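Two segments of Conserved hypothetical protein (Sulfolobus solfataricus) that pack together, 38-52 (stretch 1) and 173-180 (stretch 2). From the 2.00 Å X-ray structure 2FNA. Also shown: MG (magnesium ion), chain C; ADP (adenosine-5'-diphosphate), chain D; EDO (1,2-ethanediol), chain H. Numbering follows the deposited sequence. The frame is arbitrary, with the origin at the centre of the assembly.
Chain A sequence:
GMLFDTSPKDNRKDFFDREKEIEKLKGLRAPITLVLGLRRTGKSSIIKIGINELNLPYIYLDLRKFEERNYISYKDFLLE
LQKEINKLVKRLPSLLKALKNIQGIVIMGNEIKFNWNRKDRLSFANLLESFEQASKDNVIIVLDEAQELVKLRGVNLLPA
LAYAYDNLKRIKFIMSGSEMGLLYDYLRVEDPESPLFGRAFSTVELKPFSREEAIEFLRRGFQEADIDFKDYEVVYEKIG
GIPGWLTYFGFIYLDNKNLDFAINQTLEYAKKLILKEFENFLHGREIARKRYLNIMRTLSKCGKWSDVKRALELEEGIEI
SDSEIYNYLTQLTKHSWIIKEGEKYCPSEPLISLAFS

Stretch 1, residues 38-52: LRRTGKSSIIKIGIN
Stretch 2, residues 173-180: FIMSGSEM

Packing of a phosphate-binding loop and its helix (38-52) against a β-strand and the residues that follow it (173-180). Residues 38-41 form a type II β turn, with Arg-39 at φ/ψ -46/141 and Arg-40 at 70/26; Thr-41 OG1 (χ1 p) donates to Leu-38 O at 2.6 Å. Gly-42, at 107/17, caps the helix that starts at Lys-43, and a CB there would crowd ADP N7. The helix axis runs nearly antiparallel to the strand, at 163° and 9.6 Å at closest approach, so the register counts down one stretch as it climbs the other: CA-CA distances are 7.9 Å for Ile-47 to Ile-174, 6.9 Å for Lys-43 to Ser-176 and 4.7 Å for Leu-38 to Ser-178. The contact is therefore tightest at the loop end, and 423 Å² is buried in all.

Along the strand, side chains alternate. Phe-173 lies out of reach. Ile-174 (-123/119; χ1 m, χ2 t) points toward the helix and meets two isoleucines one helical turn apart: its CG2 lies 3.9 Å from Ile-47 CD1, and its CD1 lies 4.4 Å from Ile-51 CG2. Ile-47 is m, t and Ile-51 is p, t; these contacts are purely apolar. Selenomethionine Met-175 (m, t, t) points away. Ser-176 (-110/155; χ1 p) turns back toward the helix, its CB 3.8 Å from Ile-47 CD1, while its OG is hydrogen-bonded elsewhere in the structure. At Gly-177 (-156/131) the backbone lies beside the aliphatic part of Lys-43, with C 3.7 Å from Lys-43 CE.

Ser-178 (-80/-14; χ1 m) has the largest covered area. Lys-43, with χ angles m, t, m, m, bends its chain so that NZ donates to Ser-178 OG at 2.8 Å and to ADP O1B at 2.9 Å; one ammonium thus ties Ser-178 to the β-phosphate. Lys-43 N also donates to O1B, at 2.8 Å. Next along the helix, Ser-44 OG binds magnesium at 2.1 Å. Ser-178 CB covers one face of the Arg-39 guanidinium, and Ser-178 OG lies 3.5 Å from Arg-39 CG. A water bridges the backbones, accepting from Arg-39 N at 3.0 Å and donating to Ser-178 O at 2.9 Å.

Glu-179 (-118/89; m, t, χ3 -49°) caps the next helix. Its OE2 forms a long salt bridge, 4.0 Å, with NH2 of Arg-39 (m, t, χ3 -136°, χ4 -73°). Met-180, also selenomethionine, begins that helix and makes no contact with stretch 1.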

# COMPACT_ATOMS: atom_id res chain seq x y z
N LEU A 38 2.25 1.78 6.73
CA LEU A 38 1.56 0.52 6.95
C LEU A 38 0.20 0.55 6.31
O LEU A 38 -0.36 1.63 6.03
CB LEU A 38 1.39 0.26 8.45
CG LEU A 38 2.68 0.08 9.25
CD1 LEU A 38 2.43 0.28 10.79
CD2 LEU A 38 3.32 -1.24 8.99
N ARG A 39 -0.36 -0.62 6.09
CA ARG A 39 -1.73 -0.69 5.69
C ARG A 39 -2.60 0.21 6.54
O ARG A 39 -2.41 0.35 7.75
CB ARG A 39 -2.26 -2.10 5.77
CG ARG A 39 -1.98 -2.91 4.58
CD ARG A 39 -2.68 -4.25 4.68
NE ARG A 39 -1.75 -5.28 4.27
CZ ARG A 39 -1.38 -5.50 3.02
NH1 ARG A 39 -1.87 -4.78 2.02
NH2 ARG A 39 -0.50 -6.47 2.78
N ARG A 40 -3.55 0.84 5.87
CA ARG A 40 -4.61 1.64 6.50
C ARG A 40 -4.14 2.94 7.10
O ARG A 40 -4.81 3.49 7.98
CB ARG A 40 -5.37 0.80 7.52
CG ARG A 40 -6.26 -0.19 6.86
CD ARG A 40 -6.79 -1.16 7.88
NE ARG A 40 -5.80 -2.14 8.33
CZ ARG A 40 -5.45 -3.22 7.64
NH1 ARG A 40 -5.98 -3.48 6.45
NH2 ARG A 40 -4.57 -4.06 8.16
N THR A 41 -3.03 3.47 6.58
CA THR A 41 -2.49 4.75 7.05
C THR A 41 -2.89 5.94 6.14
O THR A 41 -2.60 7.08 6.47
CB THR A 41 -0.95 4.71 7.28
OG1 THR A 41 -0.30 4.19 6.12
CG2 THR A 41 -0.59 3.85 8.51
N GLY A 42 -3.57 5.67 5.04
CA GLY A 42 -4.11 6.71 4.17
C GLY A 42 -3.38 6.89 2.87
O GLY A 42 -3.57 7.93 2.21
N LYS A 43 -2.57 5.91 2.47
CA LYS A 43 -1.73 6.07 1.27
C LYS A 43 -2.62 6.23 0.04
O LYS A 43 -2.47 7.20 -0.69
CB LYS A 43 -0.75 4.90 1.08
CG LYS A 43 0.27 4.70 2.19
CD LYS A 43 1.20 3.54 1.89
CE LYS A 43 0.48 2.17 1.82
NZ LYS A 43 -0.16 1.80 3.09
N SER A 44 -3.56 5.32 -0.18
CA SER A 44 -4.41 5.42 -1.37
C SER A 44 -5.22 6.73 -1.33
O SER A 44 -5.42 7.38 -2.37
CB SER A 44 -5.33 4.19 -1.55
OG SER A 44 -4.59 2.98 -1.72
N SER A 45 -5.67 7.13 -0.14
CA SER A 45 -6.37 8.41 0.06
C SER A 45 -5.58 9.65 -0.40
O SER A 45 -6.11 10.52 -1.16
CB SER A 45 -6.82 8.57 1.53
OG SER A 45 -7.71 7.53 1.97
N ILE A 46 -4.34 9.81 0.06
CA ILE A 46 -3.61 11.02 -0.32
C ILE A 46 -3.25 11.03 -1.80
O ILE A 46 -3.14 12.09 -2.38
CB ILE A 46 -2.34 11.29 0.51
CG1 ILE A 46 -1.27 10.21 0.35
CG2 ILE A 46 -2.68 11.55 1.95
CD1 ILE A 46 0.12 10.73 0.73
N ILE A 47 -3.09 9.84 -2.38
CA ILE A 47 -2.83 9.68 -3.80
C ILE A 47 -4.05 10.14 -4.60
O ILE A 47 -3.92 10.92 -5.55
CB ILE A 47 -2.46 8.22 -4.16
CG1 ILE A 47 -1.08 7.89 -3.59
CG2 ILE A 47 -2.39 7.99 -5.68
CD1 ILE A 47 -0.66 6.45 -3.78
N LYS A 48 -5.23 9.65 -4.20
CA LYS A 48 -6.49 10.10 -4.81
C LYS A 48 -6.75 11.60 -4.63
O LYS A 48 -7.09 12.29 -5.57
CB LYS A 48 -7.62 9.30 -4.23
CG LYS A 48 -7.58 7.85 -4.68
CD LYS A 48 -8.43 6.95 -3.79
CE LYS A 48 -9.38 6.17 -4.60
NZ LYS A 48 -10.41 7.08 -5.19
N ILE A 49 -6.56 12.10 -3.41
CA ILE A 49 -6.70 13.52 -3.15
C ILE A 49 -5.72 14.28 -4.03
O ILE A 49 -6.12 15.23 -4.69
CB ILE A 49 -6.47 13.83 -1.64
CG1 ILE A 49 -7.64 13.29 -0.81
CG2 ILE A 49 -6.26 15.33 -1.40
CD1 ILE A 49 -7.32 13.21 0.66
N GLY A 50 -4.45 13.84 -4.04
CA GLY A 50 -3.37 14.48 -4.80
C GLY A 50 -3.68 14.57 -6.29
O GLY A 50 -3.56 15.62 -6.86
N ILE A 51 -4.06 13.45 -6.92
CA ILE A 51 -4.33 13.45 -8.36
C ILE A 51 -5.60 14.19 -8.72
O ILE A 51 -5.67 14.81 -9.77
CB ILE A 51 -4.36 12.01 -9.02
CG1 ILE A 51 -5.53 11.16 -8.57
CG2 ILE A 51 -3.03 11.29 -8.79
CD1 ILE A 51 -5.34 9.64 -8.97
N ASN A 52 -6.61 14.14 -7.85
CA ASN A 52 -7.82 14.98 -8.03
C ASN A 52 -7.49 16.47 -8.01
O ASN A 52 -7.97 17.20 -8.86
CB ASN A 52 -8.90 14.68 -6.98
CG ASN A 52 -9.67 13.39 -7.27
OD1 ASN A 52 -9.84 13.00 -8.44
ND2 ASN A 52 -10.12 12.72 -6.22
N PHE A 173 5.78 9.14 -11.84
CA PHE A 173 5.26 7.96 -11.18
C PHE A 173 4.96 8.23 -9.73
O PHE A 173 5.73 8.92 -9.01
CB PHE A 173 6.27 6.82 -11.20
CG PHE A 173 6.54 6.27 -12.55
CD1 PHE A 173 5.79 5.20 -13.04
CD2 PHE A 173 7.57 6.78 -13.33
CE1 PHE A 173 6.02 4.70 -14.30
CE2 PHE A 173 7.82 6.25 -14.59
CZ PHE A 173 7.04 5.21 -15.07
N ILE A 174 3.87 7.62 -9.26
CA ILE A 174 3.61 7.55 -7.85
C ILE A 174 3.49 6.08 -7.50
O ILE A 174 2.61 5.38 -8.01
CB ILE A 174 2.33 8.35 -7.43
CG1 ILE A 174 2.50 9.83 -7.74
CG2 ILE A 174 2.03 8.16 -5.95
CD1 ILE A 174 1.20 10.60 -7.63
N MSE A 175 4.36 5.61 -6.61
CA MSE A 175 4.38 4.20 -6.23
C MSE A 175 4.21 4.09 -4.74
O MSE A 175 5.04 4.61 -3.97
CB MSE A 175 5.71 3.53 -6.63
CG MSE A 175 6.09 3.80 -8.07
SE MSE A 175 7.62 2.80 -8.76
CE MSE A 175 7.55 3.56 -10.48
N SER A 176 3.19 3.37 -4.32
CA SER A 176 2.93 3.21 -2.90
C SER A 176 3.23 1.79 -2.47
O SER A 176 3.21 0.87 -3.29
CB SER A 176 1.46 3.53 -2.59
OG SER A 176 0.62 2.50 -3.07
N GLY A 177 3.53 1.61 -1.19
CA GLY A 177 3.64 0.25 -0.67
C GLY A 177 3.42 0.13 0.80
O GLY A 177 4.05 0.84 1.59
N SER A 178 2.57 -0.81 1.17
CA SER A 178 2.31 -1.09 2.57
C SER A 178 3.39 -1.96 3.20
O SER A 178 3.42 -2.09 4.40
CB SER A 178 0.95 -1.79 2.74
OG SER A 178 -0.10 -0.88 2.41
N GLU A 179 4.23 -2.57 2.36
CA GLU A 179 5.27 -3.50 2.78
C GLU A 179 6.58 -2.83 2.33
O GLU A 179 7.06 -3.04 1.22
CB GLU A 179 5.10 -4.87 2.08
CG GLU A 179 3.81 -5.63 2.44
CD GLU A 179 3.44 -6.73 1.42
OE1 GLU A 179 3.42 -6.47 0.18
OE2 GLU A 179 3.10 -7.86 1.86
N MSE A 180 7.14 -2.01 3.20
CA MSE A 180 8.22 -1.09 2.81
C MSE A 180 9.44 -1.81 2.24
O MSE A 180 9.92 -1.46 1.20
CB MSE A 180 8.66 -0.25 3.99
CG MSE A 180 9.53 0.96 3.61
SE MSE A 180 10.12 1.83 5.27
CE MSE A 180 10.14 0.36 6.60
MG MG C . -4.20 1.50 -0.21
PB ADP D . -3.86 2.66 2.77
O1B ADP D . -2.65 3.28 3.40
O2B ADP D . -4.10 1.24 3.28
O3B ADP D . -4.01 2.82 1.30
PA ADP D . -6.45 4.08 2.83
O1A ADP D . -6.29 5.33 2.02
O2A ADP D . -7.10 3.01 2.06
O3A ADP D . -5.09 3.50 3.51
O5' ADP D . -7.18 4.51 4.17
C5' ADP D . -7.68 3.54 5.12
C4' ADP D . -8.99 4.05 5.72
O4' ADP D . -8.77 5.09 6.65
C3' ADP D . -9.96 4.61 4.73
O3' ADP D . -11.28 4.41 5.27
C2' ADP D . -9.67 6.09 4.73
O2' ADP D . -10.80 6.87 4.36
C1' ADP D . -9.34 6.30 6.18
N9 ADP D . -8.35 7.34 6.46
C8 ADP D . -7.02 7.14 6.57
N7 ADP D . -6.41 8.28 6.90
C5 ADP D . -7.37 9.24 6.99
C6 ADP D . -7.43 10.68 7.31
N6 ADP D . -6.30 11.37 7.59
N1 ADP D . -8.65 11.29 7.33
C2 ADP D . -9.79 10.63 7.08
N3 ADP D . -9.81 9.32 6.78
C4 ADP D . -8.65 8.60 6.73
C1 EDO H . -8.96 9.14 -8.19
O1 EDO H . -10.06 9.04 -7.29
C2 EDO H . -8.97 7.95 -9.15
O2 EDO H . -8.98 6.70 -8.44
O HOH W 1 1.49 -2.96 6.33
O HOH W 2 -3.82 -0.12 1.10
O HOH W 3 -2.33 1.60 -0.88
O HOH W 4 -6.28 1.51 0.14
O HOH W 5 -4.55 0.16 -1.83